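Local coordinates for protein ORF10 (Moritella marina, PDB 6RIW) that forms the ketosynthase-chain length factor part of a polyunsaturated fatty acid synthase, which probably extends acyl chains on acyl carrier protein by beta-ketoacyl condensation, at residues Val530-Val542 with Cys549-Asp562. Sequence-based numbering, arbitrary orientation.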
loop_
_atom_site.group_PDB
_atom_site.type_symbol
_atom_site.label_atom_id
_atom_site.label_comp_id
_atom_site.label_asym_id
_atom_site.label_seq_id
_atom_site.Cartn_x
_atom_site.Cartn_y
_atom_site.Cartn_z
ATOM N N VAL A 530 17.615 -2.079 14.016
ATOM C CA VAL A 530 17.752 -0.644 14.233
ATOM C C VAL A 530 17.241 -0.345 15.643
ATOM O O VAL A 530 16.054 -0.524 15.931
ATOM C CB VAL A 530 16.985 0.162 13.175
ATOM C CG1 VAL A 530 17.007 1.657 13.525
ATOM C CG2 VAL A 530 17.581 -0.063 11.793
ATOM N N GLU A 531 18.126 0.120 16.538
ATOM C CA GLU A 531 17.662 0.392 17.896
ATOM C C GLU A 531 16.925 1.723 17.981
ATOM O O GLU A 531 15.916 1.837 18.687
ATOM C CB GLU A 531 18.842 0.364 18.885
ATOM C CG GLU A 531 18.460 0.895 20.292
ATOM C CD GLU A 531 19.439 0.483 21.397
ATOM O OE1 GLU A 531 20.590 0.094 21.085
ATOM O OE2 GLU A 531 19.048 0.563 22.587
ATOM N N GLN A 532 17.396 2.735 17.256
ATOM C CA GLN A 532 16.862 4.086 17.370
ATOM C C GLN A 532 17.324 4.906 16.173
ATOM O O GLN A 532 18.271 4.544 15.475
ATOM C CB GLN A 532 17.314 4.746 18.681
ATOM C CG GLN A 532 18.821 4.850 18.808
ATOM C CD GLN A 532 19.258 5.179 20.237
ATOM O OE1 GLN A 532 18.773 4.588 21.203
ATOM N NE2 GLN A 532 20.159 6.137 20.370
ATOM N N LEU A 533 16.653 6.032 15.955
ATOM C CA LEU A 533 17.107 7.013 14.984
ATOM C C LEU A 533 17.120 8.397 15.620
ATOM O O LEU A 533 16.323 8.693 16.513
ATOM C CB LEU A 533 16.219 7.015 13.742
ATOM C CG LEU A 533 14.739 7.155 14.096
ATOM C CD1 LEU A 533 14.285 8.594 13.891
ATOM C CD2 LEU A 533 13.898 6.233 13.259
ATOM N N ASP A 534 18.034 9.241 15.147
ATOM C CA ASP A 534 18.058 10.663 15.477
ATOM C C ASP A 534 17.501 11.454 14.299
ATOM O O ASP A 534 17.952 11.277 13.162
ATOM C CB ASP A 534 19.479 11.143 15.771
ATOM C CG ASP A 534 20.183 10.317 16.831
ATOM O OD1 ASP A 534 19.580 9.370 17.392
ATOM O OD2 ASP A 534 21.366 10.627 17.100
ATOM N N ILE A 535 16.536 12.328 14.564
ATOM C CA ILE A 535 15.884 13.072 13.493
ATOM C C ILE A 535 15.659 14.512 13.944
ATOM O O ILE A 535 15.384 14.771 15.119
ATOM C CB ILE A 535 14.566 12.383 13.072
ATOM C CG1 ILE A 535 14.031 12.958 11.758
ATOM C CG2 ILE A 535 13.528 12.456 14.176
ATOM C CD1 ILE A 535 13.256 11.927 10.917
ATOM N N ASP A 536 15.787 15.447 13.004
ATOM C CA ASP A 536 15.585 16.875 13.273
ATOM C C ASP A 536 14.096 17.185 13.189
ATOM O O ASP A 536 13.542 17.314 12.096
ATOM C CB ASP A 536 16.377 17.727 12.284
ATOM C CG ASP A 536 15.995 19.211 12.336
ATOM O OD1 ASP A 536 15.428 19.664 13.352
ATOM O OD2 ASP A 536 16.277 19.931 11.359
ATOM N N PHE A 537 13.452 17.340 14.356
ATOM C CA PHE A 537 12.014 17.610 14.396
ATOM C C PHE A 537 11.659 18.918 13.704
ATOM O O PHE A 537 10.535 19.071 13.211
ATOM C CB PHE A 537 11.515 17.649 15.841
ATOM C CG PHE A 537 11.138 16.304 16.401
ATOM C CD1 PHE A 537 11.835 15.162 16.041
ATOM C CD2 PHE A 537 10.096 16.186 17.310
ATOM C CE1 PHE A 537 11.491 13.928 16.568
ATOM C CE2 PHE A 537 9.744 14.954 17.843
ATOM C CZ PHE A 537 10.442 13.823 17.470
ATOM N N LEU A 538 12.599 19.867 13.657
ATOM C CA LEU A 538 12.337 21.152 13.011
ATOM C C LEU A 538 12.129 20.987 11.511
ATOM O O LEU A 538 11.141 21.475 10.955
ATOM C CB LEU A 538 13.492 22.122 13.273
ATOM C CG LEU A 538 13.534 22.843 14.626
ATOM C CD1 LEU A 538 14.262 24.168 14.494
ATOM C CD2 LEU A 538 12.123 23.035 15.177
ATOM N N ARG A 539 13.059 20.309 10.839
ATOM C CA ARG A 539 12.974 20.178 9.390
ATOM C C ARG A 539 11.785 19.331 8.960
ATOM O O ARG A 539 11.182 19.597 7.914
ATOM C CB ARG A 539 14.266 19.584 8.848
ATOM C CG ARG A 539 14.169 19.127 7.405
ATOM C CD ARG A 539 15.449 19.403 6.669
ATOM N NE ARG A 539 15.371 19.028 5.267
ATOM C CZ ARG A 539 15.072 19.873 4.288
ATOM N NH1 ARG A 539 14.812 21.152 4.567
ATOM N NH2 ARG A 539 15.037 19.443 3.034
ATOM N N PHE A 540 11.417 18.328 9.748
ATOM C CA PHE A 540 10.398 17.371 9.349
ATOM C C PHE A 540 9.033 17.620 9.993
ATOM O O PHE A 540 8.110 16.828 9.775
ATOM C CB PHE A 540 10.894 15.949 9.652
ATOM C CG PHE A 540 12.058 15.539 8.795
ATOM C CD1 PHE A 540 11.881 15.321 7.439
ATOM C CD2 PHE A 540 13.328 15.427 9.326
ATOM C CE1 PHE A 540 12.945 14.966 6.624
ATOM C CE2 PHE A 540 14.397 15.071 8.523
ATOM C CZ PHE A 540 14.198 14.839 7.159
ATOM N N LYS A 541 8.882 18.690 10.782
ATOM C CA LYS A 541 7.573 19.123 11.291
ATOM C C LYS A 541 6.901 18.041 12.136
ATOM O O LYS A 541 5.690 17.824 12.048
ATOM C CB LYS A 541 6.637 19.555 10.151
ATOM C CG LYS A 541 7.013 20.865 9.429
ATOM C CD LYS A 541 8.226 20.689 8.526
ATOM C CE LYS A 541 9.083 21.946 8.436
ATOM N NZ LYS A 541 10.102 21.837 7.333
ATOM N N VAL A 542 7.680 17.357 12.966
ATOM C CA VAL A 542 7.129 16.313 13.823
ATOM C C VAL A 542 6.480 16.922 15.073
ATOM O O VAL A 542 7.006 17.867 15.665
ATOM C CB VAL A 542 8.214 15.295 14.209
ATOM C CG1 VAL A 542 7.582 13.992 14.704
ATOM C CG2 VAL A 542 9.129 15.036 13.021
ATOM N N CYS A 549 3.648 11.195 18.115
ATOM C CA CYS A 549 4.786 11.097 17.219
ATOM C C CYS A 549 4.438 10.210 16.026
ATOM O O CYS A 549 3.600 9.310 16.127
ATOM C CB CYS A 549 5.986 10.527 17.968
ATOM S SG CYS A 549 7.557 10.716 17.126
ATOM N N LEU A 550 5.087 10.471 14.893
ATOM C CA LEU A 550 4.929 9.596 13.732
ATOM C C LEU A 550 5.664 8.275 13.957
ATOM O O LEU A 550 6.714 8.230 14.597
ATOM C CB LEU A 550 5.461 10.269 12.465
ATOM C CG LEU A 550 5.104 11.731 12.189
ATOM C CD1 LEU A 550 5.592 12.093 10.785
ATOM C CD2 LEU A 550 3.602 11.962 12.307
ATOM N N ILE A 551 5.120 7.188 13.409
ATOM C CA ILE A 551 5.745 5.882 13.622
ATOM C C ILE A 551 7.106 5.841 12.924
ATOM O O ILE A 551 7.335 6.571 11.942
ATOM C CB ILE A 551 4.838 4.725 13.153
ATOM C CG1 ILE A 551 4.578 4.782 11.633
ATOM C CG2 ILE A 551 3.524 4.710 13.948
ATOM C CD1 ILE A 551 4.047 3.429 11.037
ATOM N N PRO A 552 8.031 5.003 13.391
ATOM C CA PRO A 552 9.380 4.977 12.790
ATOM C C PRO A 552 9.408 4.606 11.322
ATOM O O PRO A 552 10.304 5.083 10.622
ATOM C CB PRO A 552 10.120 3.940 13.651
ATOM C CG PRO A 552 9.419 3.993 14.974
ATOM C CD PRO A 552 7.970 4.250 14.659
ATOM N N GLN A 553 8.456 3.803 10.812
ATOM C CA GLN A 553 8.453 3.504 9.373
ATOM C C GLN A 553 8.471 4.788 8.537
ATOM O O GLN A 553 9.220 4.904 7.556
ATOM C CB GLN A 553 7.236 2.643 8.993
ATOM C CG GLN A 553 7.250 2.183 7.497
ATOM C CD GLN A 553 5.936 1.573 7.025
ATOM O OE1 GLN A 553 4.861 2.144 7.225
ATOM N NE2 GLN A 553 6.020 0.416 6.364
ATOM N N GLN A 554 7.658 5.771 8.920
ATOM C CA GLN A 554 7.601 7.005 8.142
ATOM C C GLN A 554 8.807 7.900 8.416
ATOM O O GLN A 554 9.367 8.487 7.486
ATOM C CB GLN A 554 6.287 7.730 8.423
ATOM C CG GLN A 554 5.070 6.902 7.946
ATOM C CD GLN A 554 3.898 7.756 7.437
ATOM O OE1 GLN A 554 3.850 8.975 7.647
ATOM N NE2 GLN A 554 2.941 7.102 6.761
ATOM N N LEU A 555 9.255 7.986 9.671
ATOM C CA LEU A 555 10.409 8.841 9.964
ATOM C C LEU A 555 11.670 8.331 9.273
ATOM O O LEU A 555 12.462 9.120 8.743
ATOM C CB LEU A 555 10.632 8.914 11.474
ATOM C CG LEU A 555 9.494 9.615 12.212
ATOM C CD1 LEU A 555 9.596 9.380 13.700
ATOM C CD2 LEU A 555 9.520 11.088 11.892
ATOM N N MET A 556 11.885 7.012 9.296
ATOM C CA MET A 556 13.061 6.442 8.641
ATOM C C MET A 556 13.058 6.725 7.150
ATOM O O MET A 556 14.102 7.075 6.585
ATOM C CB MET A 556 13.136 4.935 8.868
ATOM C CG MET A 556 13.426 4.542 10.282
ATOM S SD MET A 556 15.196 4.375 10.556
ATOM C CE MET A 556 15.564 2.918 9.581
ATOM N N MET A 557 11.901 6.541 6.489
ATOM C CA MET A 557 11.808 6.794 5.053
ATOM C C MET A 557 12.057 8.267 4.750
ATOM O O MET A 557 12.734 8.614 3.773
ATOM C CB MET A 557 10.428 6.374 4.525
ATOM C CG MET A 557 10.127 6.877 3.097
ATOM S SD MET A 557 9.268 8.490 3.077
ATOM C CE MET A 557 9.612 9.037 1.402
ATOM N N MET A 558 11.515 9.150 5.579
ATOM C CA MET A 558 11.633 10.578 5.302
ATOM C C MET A 558 13.080 11.030 5.383
ATOM O O MET A 558 13.536 11.836 4.563
ATOM C CB MET A 558 10.768 11.365 6.285
ATOM C CG MET A 558 9.280 11.264 5.980
ATOM S SD MET A 558 8.354 11.517 7.509
ATOM C CE MET A 558 8.481 13.294 7.602
ATOM N N GLN A 559 13.816 10.529 6.380
ATOM C CA GLN A 559 15.208 10.936 6.551
ATOM C C GLN A 559 16.079 10.478 5.382
ATOM O O GLN A 559 16.878 11.264 4.860
ATOM C CB GLN A 559 15.758 10.393 7.866
ATOM C CG GLN A 559 17.137 10.875 8.198
ATOM C CD GLN A 559 17.427 10.766 9.680
ATOM O OE1 GLN A 559 17.606 9.667 10.204
ATOM N NE2 GLN A 559 17.449 11.910 10.368
ATOM N N VAL A 560 15.958 9.210 4.957
ATOM C CA VAL A 560 16.835 8.755 3.875
ATOM C C VAL A 560 16.451 9.418 2.557
ATOM O O VAL A 560 17.325 9.736 1.739
ATOM C CB VAL A 560 16.869 7.215 3.750
ATOM C CG1 VAL A 560 17.460 6.571 5.006
ATOM C CG2 VAL A 560 15.471 6.610 3.411
ATOM N N ALA A 561 15.153 9.637 2.325
ATOM C CA ALA A 561 14.722 10.274 1.081
ATOM C C ALA A 561 15.219 11.711 1.008
ATOM O O ALA A 561 15.709 12.159 -0.037
ATOM C CB ALA A 561 13.190 10.262 0.953
ATOM N N ASP A 562 15.102 12.438 2.117
ATOM C CA ASP A 562 15.607 13.810 2.192
ATOM C C ASP A 562 17.102 13.859 1.902
ATOM O O ASP A 562 17.569 14.706 1.132
ATOM C CB ASP A 562 15.313 14.384 3.581
ATOM C CG ASP A 562 15.569 15.891 3.669
ATOM O OD1 ASP A 562 15.094 16.646 2.798
ATOM O OD2 ASP A 562 16.236 16.308 4.638
#
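In the second ketosynthase-like, thiolase-fold domain, strand 532-536, paired antiparallel with strand 907-911, lies across helix 552-567, the segment axes 9.7 Å apart at 59°. Alternation in the strand sends Leu-533 and Ile-535 toward the helix, where branched apolar side chains suit a buried face. Leu-533 pushes CD2 against Met-556, tightly, 3.5 Å from CG, and the thioether chain passes obliquely beside it. Ile-535 lowers CD1 to 4.0 Å from Leu-555 CD2, the side chains crossing at about a right angle; Val-542 CG2 meets the same leucine methyl.

Gln-559, whose amide can offer an N-H to a strand carbonyl, reaches it with CG anti to the backbone N (chi1 -174°) and the chain extended: NE2 donates to Asp-534 O at 2.9 Å, on a lone pair in the carbonyl plane.

Asp-536 N-caps the short, weakly bonded helix 537-540, its OD1 accepting from Leu-538 N, and a Schellman motif at Lys-541 ends it. This helix presents Phe-540, whose CD1 lies 4.0 Å from Met-558 CE, while Asp-562 CB sits at the ring edge. Arg-539 CG covers one face of that ring. OD2 of Asp-562 salt-bridges Lys-566 NZ and OD1 accepts a hydrogen bond from Trp-653 NE1. The planar guanidinium of Arg-539 grips this carboxylate side-on, two N-H groups matching two oxygens: NE meets Asp-562 OD2 at 2.9 Å and NH2 takes the syn lone pair of OD1 at 2.8 Å.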